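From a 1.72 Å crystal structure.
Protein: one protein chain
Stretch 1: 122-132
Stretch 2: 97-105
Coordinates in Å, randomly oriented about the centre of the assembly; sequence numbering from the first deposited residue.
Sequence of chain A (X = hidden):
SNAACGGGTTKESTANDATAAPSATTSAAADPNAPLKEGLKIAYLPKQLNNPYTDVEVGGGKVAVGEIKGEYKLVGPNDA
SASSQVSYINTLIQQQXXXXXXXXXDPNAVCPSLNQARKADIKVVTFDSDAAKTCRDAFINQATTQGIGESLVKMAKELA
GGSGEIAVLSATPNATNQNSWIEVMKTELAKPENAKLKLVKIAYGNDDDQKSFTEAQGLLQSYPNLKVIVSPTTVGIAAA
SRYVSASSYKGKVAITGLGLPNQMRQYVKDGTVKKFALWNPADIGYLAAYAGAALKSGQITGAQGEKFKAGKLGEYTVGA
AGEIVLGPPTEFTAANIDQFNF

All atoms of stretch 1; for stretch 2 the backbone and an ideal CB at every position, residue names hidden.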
# COMPACT_ATOMS: atom_id res chain seq x y z
N ILE A 122 -14.62 -21.54 -3.40
CA ILE A 122 -13.30 -20.99 -3.18
C ILE A 122 -13.50 -19.56 -2.70
O ILE A 122 -14.27 -18.81 -3.29
CB ILE A 122 -12.49 -20.97 -4.49
CG1 ILE A 122 -12.31 -22.39 -5.03
CG2 ILE A 122 -11.12 -20.32 -4.27
CD1 ILE A 122 -11.61 -22.47 -6.39
N LYS A 123 -12.84 -19.18 -1.61
CA LYS A 123 -12.90 -17.79 -1.15
C LYS A 123 -11.91 -16.90 -1.89
O LYS A 123 -10.76 -17.28 -2.13
CB LYS A 123 -12.70 -17.70 0.37
CG LYS A 123 -13.68 -18.56 1.16
CD LYS A 123 -15.13 -18.18 0.88
CE LYS A 123 -16.07 -19.30 1.28
NZ LYS A 123 -17.49 -18.94 1.01
N VAL A 124 -12.35 -15.70 -2.25
CA VAL A 124 -11.52 -14.80 -3.02
C VAL A 124 -11.25 -13.52 -2.24
O VAL A 124 -12.17 -12.81 -1.85
CB VAL A 124 -12.19 -14.45 -4.37
CG1 VAL A 124 -11.39 -13.37 -5.09
CG2 VAL A 124 -12.30 -15.69 -5.23
N VAL A 125 -9.98 -13.27 -1.98
CA VAL A 125 -9.53 -12.08 -1.29
C VAL A 125 -8.62 -11.28 -2.22
O VAL A 125 -7.56 -11.75 -2.66
CB VAL A 125 -8.72 -12.46 -0.03
CG1 VAL A 125 -8.16 -11.21 0.63
CG2 VAL A 125 -9.60 -13.24 0.93
N THR A 126 -9.03 -10.07 -2.55
CA THR A 126 -8.16 -9.23 -3.34
C THR A 126 -7.20 -8.47 -2.43
O THR A 126 -7.43 -8.35 -1.22
CB THR A 126 -8.98 -8.24 -4.18
OG1 THR A 126 -9.94 -7.61 -3.33
CG2 THR A 126 -9.73 -8.98 -5.27
N PHE A 127 -6.11 -7.99 -3.00
CA PHE A 127 -5.15 -7.19 -2.24
C PHE A 127 -4.45 -6.21 -3.14
O PHE A 127 -4.34 -6.45 -4.35
CB PHE A 127 -4.15 -8.08 -1.47
CG PHE A 127 -3.09 -8.71 -2.34
CD1 PHE A 127 -3.36 -9.84 -3.08
CD2 PHE A 127 -1.81 -8.18 -2.38
CE1 PHE A 127 -2.38 -10.44 -3.85
CE2 PHE A 127 -0.82 -8.77 -3.16
CZ PHE A 127 -1.11 -9.91 -3.90
N ASP A 128 -4.00 -5.10 -2.57
CA ASP A 128 -3.30 -4.05 -3.30
C ASP A 128 -4.24 -3.30 -4.24
O ASP A 128 -4.49 -2.12 -4.05
CB ASP A 128 -2.09 -4.61 -4.06
CG ASP A 128 -0.82 -3.88 -3.75
OD1 ASP A 128 -0.76 -2.65 -4.00
OD2 ASP A 128 0.14 -4.52 -3.26
N SER A 129 -4.75 -3.99 -5.25
CA SER A 129 -5.73 -3.42 -6.17
C SER A 129 -6.96 -4.31 -6.18
O SER A 129 -6.86 -5.53 -6.30
CB SER A 129 -5.15 -3.31 -7.58
OG SER A 129 -4.07 -2.39 -7.60
N ASP A 130 -8.12 -3.68 -6.04
CA ASP A 130 -9.36 -4.42 -5.82
C ASP A 130 -10.04 -4.80 -7.13
O ASP A 130 -9.80 -4.18 -8.18
CB ASP A 130 -10.28 -3.56 -4.97
CG ASP A 130 -11.41 -4.35 -4.32
OD1 ASP A 130 -11.41 -5.60 -4.43
OD2 ASP A 130 -12.25 -3.70 -3.68
N ALA A 131 -10.90 -5.82 -7.07
CA ALA A 131 -11.78 -6.17 -8.19
C ALA A 131 -13.13 -5.52 -7.93
O ALA A 131 -13.34 -4.93 -6.87
CB ALA A 131 -11.92 -7.68 -8.31
N ALA A 132 -14.05 -5.60 -8.90
CA ALA A 132 -15.40 -5.10 -8.68
C ALA A 132 -15.95 -5.76 -7.42
O ALA A 132 -15.66 -6.92 -7.14
CB ALA A 132 -16.29 -5.39 -9.87
N UNK A 97 -7.81 -24.84 -5.18
CA UNK A 97 -7.40 -24.02 -4.05
C UNK A 97 -8.63 -23.71 -3.20
O UNK A 97 -9.75 -23.69 -3.70
CB UNK A 97 -6.72 -22.73 -4.52
N UNK A 98 -8.42 -23.47 -1.90
CA UNK A 98 -9.51 -23.11 -1.00
C UNK A 98 -9.70 -21.60 -0.96
O UNK A 98 -10.81 -21.12 -0.78
CB UNK A 98 -9.24 -23.65 0.41
N UNK A 99 -8.60 -20.88 -1.13
CA UNK A 99 -8.57 -19.42 -1.11
C UNK A 99 -7.67 -18.93 -2.24
O UNK A 99 -6.56 -19.43 -2.41
CB UNK A 99 -8.08 -18.90 0.24
N UNK A 100 -8.16 -17.97 -3.01
CA UNK A 100 -7.34 -17.27 -3.99
C UNK A 100 -7.13 -15.84 -3.52
O UNK A 100 -8.09 -15.10 -3.28
CB UNK A 100 -7.99 -17.30 -5.38
N UNK A 101 -5.87 -15.46 -3.35
CA UNK A 101 -5.50 -14.10 -2.97
C UNK A 101 -4.90 -13.41 -4.19
O UNK A 101 -3.82 -13.80 -4.68
CB UNK A 101 -4.52 -14.10 -1.80
N UNK A 102 -5.57 -12.39 -4.69
CA UNK A 102 -5.20 -11.84 -6.00
C UNK A 102 -5.15 -10.31 -6.02
O UNK A 102 -6.03 -9.63 -5.47
CB UNK A 102 -6.19 -12.33 -7.06
N UNK A 103 -4.13 -9.77 -6.67
CA UNK A 103 -4.05 -8.33 -6.88
C UNK A 103 -4.53 -8.08 -8.30
O UNK A 103 -3.80 -8.32 -9.25
CB UNK A 103 -2.64 -7.79 -6.65
N UNK A 104 -5.77 -7.62 -8.43
CA UNK A 104 -6.39 -7.47 -9.75
C UNK A 104 -5.84 -6.31 -10.57
O UNK A 104 -5.85 -5.16 -10.13
CB UNK A 104 -7.90 -7.29 -9.58
N UNK A 105 -5.35 -6.60 -11.78
CA UNK A 105 -4.86 -5.55 -12.66
C UNK A 105 -6.00 -4.71 -13.24
O UNK A 105 -5.85 -3.51 -13.45
CB UNK A 105 -4.03 -6.16 -13.79

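The two segments run side by side as parallel strands, 123-127 beside 99-102, so positions 99-102 place their CB alternately on the two faces of the sheet, while the positions around them differ.

At position 97 the CB points sideways and lies 5.0 Å from Ile 122 CG2, loose enough for almost any side chain. The residue is Gln 97, whose side chain leads away. Position 98 directs its CB away, so stretch 1 sets no requirement; Asp 98 contributes through its backbone, Lys 123 N donating to Asp 98 O at 2.9 Å.

Position 99 is extended, and its CB shares a face with Lys 123 and Val 125. The aliphatic part of the lysine and the valine methyls favour a branched apolar residue, although a longer one could also lie along this face. Val 99 fits.

At position 100 the CB turns to the other face. The methyls of Ile 122 and Val 124 lie on this face, and Lys 123 O is 4.3 Å from the CB, so valine, leucine or isoleucine would serve. Ile 100 brings CG1 to 3.8 Å from Ile 122 CG2. Its backbone pairs twice: Ile 100 N donates to Lys 123 O (2.8 Å), and Val 125 N to Ile 100 O (2.9 Å).

Position 101 returns to the face of Val 125, its CB 4.6 Å from Phe 127 CD1. A beta-branched apolar residue suits both the strand and the nearby ring. Val 101 sets CG1 3.4 Å from Phe 127 CD1.

Position 102 faces the side of Val 124 and Thr 126, where methyl groups again invite a medium-sized aliphatic; threonine is also conceivable. Val 102 packs CG1 against Thr 126 CG2 at 4.0 Å and Val 124 CG1 at 4.3 Å. The ladder continues from Val 102 N to Val 125 O (2.9 Å) and from Phe 127 N to Val 102 O (3.0 Å).

At position 103 the ideal CB is only 3.2 Å from Phe 127 O, and the phenyl ring lies beside it, so a small residue is the simplest choice. Ala 103 lays its CB over the ring face, 3.8 Å from Phe 127 CZ, a CH-pi contact.

Position 104 points toward stretch 1, with Ser 129 O and Asp 130 O each 3.9 Å from its CB; a small side chain is favoured. Ala 104 meets Ala 131, CB to CB, at 4.2 Å, and Ala 104 N donates to Ser 129 O at 3.2 Å. Position 105 points away, leaving the choice open; Asn 105 makes no contact with stretch 1.

Stretch 2, residues 97-105: QDVIVVAAN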
# COMPACT_ATOMS: atom_id res chain seq x y z
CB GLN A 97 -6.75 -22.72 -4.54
CG GLN A 97 -5.50 -22.96 -5.38
CD GLN A 97 -4.48 -23.84 -4.67
OE1 GLN A 97 -3.83 -23.40 -3.72
NE2 GLN A 97 -4.35 -25.09 -5.12
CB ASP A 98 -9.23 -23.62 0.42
CG ASP A 98 -9.35 -25.13 0.54
OD1 ASP A 98 -10.43 -25.67 0.20
OD2 ASP A 98 -8.37 -25.78 0.97
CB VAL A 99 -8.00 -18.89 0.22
CG1 VAL A 99 -7.97 -17.35 0.22
CG2 VAL A 99 -8.79 -19.42 1.41
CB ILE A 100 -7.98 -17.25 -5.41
CG1 ILE A 100 -8.10 -18.67 -5.97
CG2 ILE A 100 -7.14 -16.39 -6.37
CD1 ILE A 100 -8.86 -18.75 -7.31
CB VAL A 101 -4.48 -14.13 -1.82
CG1 VAL A 101 -4.14 -12.71 -1.39
CG2 VAL A 101 -5.04 -14.92 -0.66
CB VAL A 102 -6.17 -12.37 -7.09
CG1 VAL A 102 -7.63 -12.11 -6.71
CG2 VAL A 102 -5.84 -11.77 -8.46
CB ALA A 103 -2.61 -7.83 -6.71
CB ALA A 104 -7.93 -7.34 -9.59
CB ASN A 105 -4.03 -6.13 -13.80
CG ASN A 105 -2.68 -6.63 -13.33
OD1 ASN A 105 -2.11 -6.09 -12.37
ND2 ASN A 105 -2.15 -7.66 -14.00
O HOH W 1 -8.03 -3.42 -10.20
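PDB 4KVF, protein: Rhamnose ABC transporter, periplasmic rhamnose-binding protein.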